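Local coordinates for protein Asp/Glu-specific dipeptidyl-peptidase (Flavobacterium psychrophilum, PDB 5JXF) that removes dipeptides from the N-terminus of oligopeptides, as a serine-type peptidase of family S46 with strict specificity for an acidic residue at the P1 position, at residues K346-A360 with D679-Y691. Sequence-based numbering, arbitrary orientation.
With ASP (aspartic acid), chain F; ARG (arginine), chain E.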
loop_
_atom_site.group_PDB
_atom_site.type_symbol
_atom_site.label_atom_id
_atom_site.label_comp_id
_atom_site.label_asym_id
_atom_site.label_seq_id
_atom_site.Cartn_x
_atom_site.Cartn_y
_atom_site.Cartn_z
ATOM N N LYS A 346 -7.659 9.663 -11.427
ATOM C CA LYS A 346 -7.003 8.476 -10.917
ATOM C C LYS A 346 -7.104 7.322 -11.900
ATOM O O LYS A 346 -6.148 6.555 -12.019
ATOM C CB LYS A 346 -7.574 8.054 -9.567
ATOM C CG LYS A 346 -6.695 7.029 -8.855
ATOM C CD LYS A 346 -7.271 6.629 -7.514
ATOM C CE LYS A 346 -6.224 5.890 -6.633
ATOM N NZ LYS A 346 -6.907 5.298 -5.402
ATOM N N LYS A 347 -8.241 7.196 -12.605
ATOM C CA LYS A 347 -8.393 6.118 -13.585
ATOM C C LYS A 347 -7.240 6.152 -14.578
ATOM O O LYS A 347 -6.640 5.120 -14.907
ATOM C CB LYS A 347 -9.741 6.202 -14.358
ATOM C CG LYS A 347 -9.921 5.045 -15.331
ATOM C CD LYS A 347 -10.913 5.355 -16.454
ATOM C CE LYS A 347 -10.907 4.265 -17.519
ATOM N NZ LYS A 347 -12.049 4.419 -18.453
ATOM N N TRP A 348 -6.942 7.356 -15.054
ATOM C CA TRP A 348 -5.976 7.536 -16.122
ATOM C C TRP A 348 -4.561 7.193 -15.636
ATOM O O TRP A 348 -3.751 6.655 -16.393
ATOM C CB TRP A 348 -6.058 8.963 -16.665
ATOM C CG TRP A 348 -7.349 9.200 -17.463
ATOM C CD1 TRP A 348 -8.086 8.258 -18.113
ATOM C CD2 TRP A 348 -8.026 10.448 -17.667
ATOM N NE1 TRP A 348 -9.179 8.839 -18.711
ATOM C CE2 TRP A 348 -9.163 10.183 -18.455
ATOM C CE3 TRP A 348 -7.780 11.762 -17.258
ATOM C CZ2 TRP A 348 -10.051 11.181 -18.843
ATOM C CZ3 TRP A 348 -8.661 12.750 -17.648
ATOM C CH2 TRP A 348 -9.779 12.456 -18.434
ATOM N N ILE A 349 -4.282 7.482 -14.370
ATOM C CA ILE A 349 -3.007 7.076 -13.770
ATOM C C ILE A 349 -2.874 5.552 -13.866
ATOM O O ILE A 349 -1.920 5.047 -14.466
ATOM C CB ILE A 349 -2.904 7.578 -12.316
ATOM C CG1 ILE A 349 -2.785 9.105 -12.322
ATOM C CG2 ILE A 349 -1.741 6.907 -11.549
ATOM C CD1 ILE A 349 -2.934 9.756 -10.969
ATOM N N GLY A 350 -3.876 4.833 -13.354
ATOM C CA GLY A 350 -3.897 3.381 -13.421
ATOM C C GLY A 350 -3.862 2.811 -14.822
ATOM O O GLY A 350 -3.190 1.817 -15.086
ATOM N N GLU A 351 -4.600 3.445 -15.727
ATOM C CA GLU A 351 -4.682 2.970 -17.090
ATOM C C GLU A 351 -3.325 3.071 -17.782
ATOM O O GLU A 351 -2.870 2.116 -18.412
ATOM C CB GLU A 351 -5.742 3.760 -17.859
ATOM C CG GLU A 351 -5.812 3.408 -19.320
ATOM C CD GLU A 351 -6.905 4.189 -20.061
ATOM O OE1 GLU A 351 -6.737 5.418 -20.283
ATOM O OE2 GLU A 351 -7.946 3.566 -20.383
ATOM N N SER A 352 -2.683 4.229 -17.664
ATOM C CA SER A 352 -1.347 4.404 -18.221
ATOM C C SER A 352 -0.356 3.448 -17.547
ATOM O O SER A 352 0.532 2.898 -18.206
ATOM C CB SER A 352 -0.877 5.856 -18.071
ATOM O OG SER A 352 -1.702 6.738 -18.817
ATOM N N GLN A 353 -0.538 3.232 -16.244
ATOM C CA GLN A 353 0.318 2.322 -15.477
ATOM C C GLN A 353 0.211 0.885 -15.989
ATOM O O GLN A 353 1.225 0.262 -16.303
ATOM C CB GLN A 353 -0.034 2.379 -13.981
ATOM C CG GLN A 353 0.934 1.620 -13.074
ATOM C CD GLN A 353 0.715 1.902 -11.589
ATOM O OE1 GLN A 353 0.410 3.031 -11.194
ATOM N NE2 GLN A 353 0.868 0.868 -10.759
ATOM N N GLY A 354 -1.014 0.370 -16.089
ATOM C CA GLY A 354 -1.247 -0.995 -16.543
ATOM C C GLY A 354 -0.894 -1.263 -17.999
ATOM O O GLY A 354 -0.494 -2.373 -18.348
ATOM N N LEU A 355 -1.075 -0.266 -18.863
ATOM C CA LEU A 355 -0.734 -0.410 -20.279
ATOM C C LEU A 355 0.780 -0.512 -20.483
ATOM O O LEU A 355 1.256 -1.283 -21.318
ATOM C CB LEU A 355 -1.289 0.766 -21.095
ATOM C CG LEU A 355 -2.816 0.832 -21.223
ATOM C CD1 LEU A 355 -3.256 2.152 -21.822
ATOM C CD2 LEU A 355 -3.312 -0.330 -22.041
ATOM N N LYS A 356 1.530 0.280 -19.729
ATOM C CA LYS A 356 2.982 0.211 -19.790
ATOM C C LYS A 356 3.449 -1.116 -19.218
ATOM O O LYS A 356 4.098 -1.899 -19.902
ATOM C CB LYS A 356 3.610 1.369 -19.024
ATOM C CG LYS A 356 3.470 2.725 -19.694
ATOM C CD LYS A 356 3.690 3.806 -18.660
ATOM C CE LYS A 356 3.731 5.186 -19.268
ATOM N NZ LYS A 356 4.071 6.213 -18.241
ATOM N N LYS A 357 3.077 -1.364 -17.966
ATOM C CA LYS A 357 3.484 -2.560 -17.228
ATOM C C LYS A 357 3.243 -3.853 -18.005
ATOM O O LYS A 357 4.053 -4.778 -17.945
ATOM C CB LYS A 357 2.748 -2.616 -15.882
ATOM C CG LYS A 357 3.052 -3.848 -15.055
ATOM C CD LYS A 357 2.449 -3.757 -13.659
ATOM C CE LYS A 357 2.979 -4.872 -12.763
ATOM N NZ LYS A 357 2.816 -6.213 -13.395
ATOM N N SER A 358 2.141 -3.901 -18.750
ATOM C CA SER A 358 1.752 -5.107 -19.479
ATOM C C SER A 358 2.264 -5.076 -20.910
ATOM O O SER A 358 2.098 -6.047 -21.654
ATOM C CB SER A 358 0.228 -5.267 -19.480
ATOM O OG SER A 358 -0.392 -4.150 -20.092
ATOM N N ASN A 359 2.882 -3.953 -21.272
ATOM C CA ASN A 359 3.364 -3.677 -22.628
ATOM C C ASN A 359 2.264 -3.922 -23.666
ATOM O O ASN A 359 2.404 -4.746 -24.569
ATOM C CB ASN A 359 4.617 -4.516 -22.931
ATOM C CG ASN A 359 5.108 -4.348 -24.361
ATOM O OD1 ASN A 359 5.041 -3.253 -24.926
ATOM N ND2 ASN A 359 5.607 -5.433 -24.950
ATOM N N ALA A 360 1.152 -3.211 -23.522
ATOM C CA ALA A 360 0.041 -3.389 -24.441
ATOM C C ALA A 360 0.483 -3.007 -25.843
ATOM O O ALA A 360 0.100 -3.643 -26.823
ATOM C CB ALA A 360 -1.158 -2.567 -24.006
ATOM N N ASP A 679 -17.084 -0.785 -9.117
ATOM C CA ASP A 679 -15.748 -0.349 -9.479
ATOM C C ASP A 679 -14.962 -1.441 -10.171
ATOM O O ASP A 679 -15.470 -2.539 -10.373
ATOM C CB ASP A 679 -14.975 0.102 -8.226
ATOM C CG ASP A 679 -14.073 1.299 -8.498
ATOM O OD1 ASP A 679 -13.830 1.611 -9.682
ATOM O OD2 ASP A 679 -13.601 1.929 -7.528
ATOM N N ARG A 680 -13.710 -1.127 -10.508
ATOM C CA ARG A 680 -12.729 -2.111 -10.957
ATOM C C ARG A 680 -11.501 -1.999 -10.078
ATOM O O ARG A 680 -11.257 -0.942 -9.498
ATOM C CB ARG A 680 -12.316 -1.882 -12.406
ATOM C CG ARG A 680 -13.346 -2.287 -13.462
ATOM C CD ARG A 680 -12.886 -1.777 -14.784
ATOM N NE ARG A 680 -13.349 -0.411 -14.986
ATOM C CZ ARG A 680 -12.915 0.390 -15.951
ATOM N NH1 ARG A 680 -11.970 -0.037 -16.774
ATOM N NH2 ARG A 680 -13.417 1.616 -16.081
ATOM N N VAL A 681 -10.711 -3.061 -10.006
ATOM C CA VAL A 681 -9.491 -3.027 -9.195
ATOM C C VAL A 681 -8.372 -2.284 -9.931
ATOM O O VAL A 681 -8.388 -2.171 -11.166
ATOM C CB VAL A 681 -9.010 -4.451 -8.814
ATOM C CG1 VAL A 681 -10.143 -5.232 -8.204
ATOM C CG2 VAL A 681 -8.459 -5.192 -10.019
ATOM N N TRP A 682 -7.388 -1.803 -9.164
ATOM C CA TRP A 682 -6.316 -0.942 -9.694
ATOM C C TRP A 682 -5.637 -1.513 -10.922
ATOM O O TRP A 682 -5.455 -0.829 -11.925
ATOM C CB TRP A 682 -5.266 -0.673 -8.616
ATOM C CG TRP A 682 -4.221 0.306 -9.028
ATOM C CD1 TRP A 682 -2.871 0.087 -9.113
ATOM C CD2 TRP A 682 -4.433 1.670 -9.414
ATOM N NE1 TRP A 682 -2.237 1.228 -9.532
ATOM C CE2 TRP A 682 -3.168 2.217 -9.721
ATOM C CE3 TRP A 682 -5.569 2.484 -9.523
ATOM C CZ2 TRP A 682 -3.004 3.544 -10.135
ATOM C CZ3 TRP A 682 -5.405 3.803 -9.941
ATOM C CH2 TRP A 682 -4.134 4.319 -10.235
ATOM N N GLU A 683 -5.290 -2.786 -10.837
ATOM C CA GLU A 683 -4.566 -3.462 -11.895
ATOM C C GLU A 683 -5.325 -3.565 -13.210
ATOM O O GLU A 683 -4.721 -3.789 -14.255
ATOM C CB GLU A 683 -4.170 -4.860 -11.416
ATOM C CG GLU A 683 -3.063 -4.846 -10.331
ATOM C CD GLU A 683 -3.550 -4.334 -8.980
ATOM O OE1 GLU A 683 -4.777 -4.411 -8.702
ATOM O OE2 GLU A 683 -2.706 -3.857 -8.195
ATOM N N GLY A 684 -6.650 -3.415 -13.169
ATOM C CA GLY A 684 -7.433 -3.580 -14.366
ATOM C C GLY A 684 -8.064 -2.290 -14.838
ATOM O O GLY A 684 -9.050 -2.307 -15.579
ATOM N N THR A 685 -7.502 -1.163 -14.419
ATOM C CA THR A 685 -8.037 0.126 -14.833
ATOM C C THR A 685 -7.758 0.354 -16.310
ATOM O O THR A 685 -8.282 1.283 -16.925
ATOM C CB THR A 685 -7.452 1.256 -13.998
ATOM O OG1 THR A 685 -6.071 0.985 -13.768
ATOM C CG2 THR A 685 -8.137 1.315 -12.652
ATOM N N MET A 686 -6.951 -0.532 -16.875
ATOM C CA MET A 686 -6.609 -0.520 -18.286
ATOM C C MET A 686 -7.626 -1.249 -19.157
ATOM O O MET A 686 -7.508 -1.248 -20.387
ATOM C CB MET A 686 -5.254 -1.181 -18.482
ATOM C CG MET A 686 -5.312 -2.640 -18.053
ATOM S SD MET A 686 -3.756 -3.507 -18.190
ATOM C CE MET A 686 -3.340 -3.108 -19.867
ATOM N N SER A 687 -8.612 -1.878 -18.535
ATOM C CA SER A 687 -9.391 -2.904 -19.245
ATOM C C SER A 687 -10.258 -2.426 -20.417
ATOM O O SER A 687 -10.767 -3.257 -21.149
ATOM C CB SER A 687 -10.260 -3.661 -18.259
ATOM O OG SER A 687 -11.068 -2.779 -17.502
ATOM N N ASP A 688 -10.414 -1.116 -20.604
ATOM C CA ASP A 688 -11.118 -0.577 -21.782
ATOM C C ASP A 688 -10.273 -0.683 -23.044
ATOM O O ASP A 688 -10.783 -0.569 -24.163
ATOM C CB ASP A 688 -11.473 0.899 -21.603
ATOM C CG ASP A 688 -12.502 1.142 -20.529
ATOM O OD1 ASP A 688 -12.957 0.175 -19.874
ATOM O OD2 ASP A 688 -12.831 2.332 -20.331
ATOM N N ILE A 689 -8.968 -0.843 -22.848
ATOM C CA ILE A 689 -7.989 -0.816 -23.939
ATOM C C ILE A 689 -7.347 -2.196 -24.093
ATOM O O ILE A 689 -7.085 -2.656 -25.199
ATOM C CB ILE A 689 -6.902 0.255 -23.670
ATOM C CG1 ILE A 689 -7.549 1.634 -23.509
ATOM C CG2 ILE A 689 -5.817 0.245 -24.754
ATOM C CD1 ILE A 689 -8.325 2.093 -24.727
ATOM N N HIS A 690 -7.112 -2.852 -22.957
ATOM C CA HIS A 690 -6.541 -4.196 -22.940
ATOM C C HIS A 690 -7.078 -4.965 -21.746
ATOM O O HIS A 690 -6.909 -4.535 -20.603
ATOM C CB HIS A 690 -5.009 -4.137 -22.887
ATOM C CG HIS A 690 -4.349 -5.480 -22.799
ATOM N ND1 HIS A 690 -3.460 -5.807 -21.797
ATOM C CD2 HIS A 690 -4.431 -6.571 -23.598
ATOM C CE1 HIS A 690 -3.030 -7.043 -21.977
ATOM N NE2 HIS A 690 -3.599 -7.527 -23.066
ATOM N N TYR A 691 -7.733 -6.093 -22.009
ATOM C CA TYR A 691 -8.267 -6.934 -20.945
ATOM C C TYR A 691 -7.304 -8.091 -20.644
ATOM O O TYR A 691 -6.960 -8.859 -21.531
ATOM C CB TYR A 691 -9.657 -7.467 -21.326
ATOM C CG TYR A 691 -10.331 -8.291 -20.241
ATOM C CD1 TYR A 691 -11.145 -7.692 -19.291
ATOM C CD2 TYR A 691 -10.146 -9.665 -20.166
ATOM C CE1 TYR A 691 -11.757 -8.439 -18.305
ATOM C CE2 TYR A 691 -10.753 -10.413 -19.179
ATOM C CZ TYR A 691 -11.553 -9.799 -18.260
ATOM O OH TYR A 691 -12.147 -10.551 -17.278
HETATM N N ASP F . -17.044 3.347 -11.331
HETATM C CA ASP F . -17.389 3.141 -12.742
HETATM C C ASP F . -18.736 3.707 -13.152
HETATM O O ASP F . -19.500 3.059 -13.875
HETATM C CB ASP F . -17.335 1.643 -13.089
HETATM C CG ASP F . -15.936 1.169 -13.463
HETATM O OD1 ASP F . -15.109 2.008 -13.859
HETATM O OD2 ASP F . -15.663 -0.050 -13.379
HETATM N N ARG E . -14.460 4.437 -9.345
HETATM C CA ARG E . -15.912 4.425 -9.449
HETATM C C ARG E . -16.292 4.370 -10.933
HETATM O O ARG E . -15.882 5.228 -11.708
HETATM C CB ARG E . -16.519 5.655 -8.762
HETATM C CG ARG E . -16.299 5.707 -7.242
HETATM C CD ARG E . -16.842 7.002 -6.635
HETATM N NE ARG E . -16.217 8.182 -7.226
HETATM C CZ ARG E . -15.126 8.780 -6.739
HETATM N NH1 ARG E . -14.539 8.315 -5.636
HETATM N NH2 ARG E . -14.622 9.852 -7.349
HETATM O O HOH W 1 -9.365 1.534 -19.441
#
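Lys347 NZ meets Asp688 OD2 at 2.9 Å from above the carboxylate plane, a salt bridge reached by an extended chain whose CG lies anti to the backbone N (chi1 -177°). The same NZ comes to the in-plane edge of the Arg680 guanidinium, and the shared Asp688 probably offsets the two like charges. Arg680 can be followed outward: CB and CG run beside OD2 of the bound aspartate, CD, after the bend at chi3 (-87°), stays near OD2, NE bonds that OD2 at 2.8 Å, CZ faces OD1, NH2 bonds OD1 at 2.8 Å, and NH1 hydrogen-bonds Ser687 OG and forms a salt bridge with Asp688 OD1, the latter also held by Thr658. This two-pronged grip on a P1 carboxylate fits the acidic specificity ascribed to Arg680. A methionine in its place would probably leave the substrate carboxylate without its charged mate and take from Asp688 OD1 its ionic partner, with Thr658 still bound to it. Further along, Trp682 lays a ring face under Gly350 CA, a CH-pi contact 3.6 Å from the six-membered ring centroid. Met686 CE ends 3.5 Å from Leu355 CD2, and one water bridges Glu351 OE2, Thr685 O and Asp688 N. Thus the loop leaving strand 673-680 of the eight-stranded antiparallel sheet lies along the C-terminal part of helix 328-357, which packs through Trp348 and Leu355 on helix 295-325.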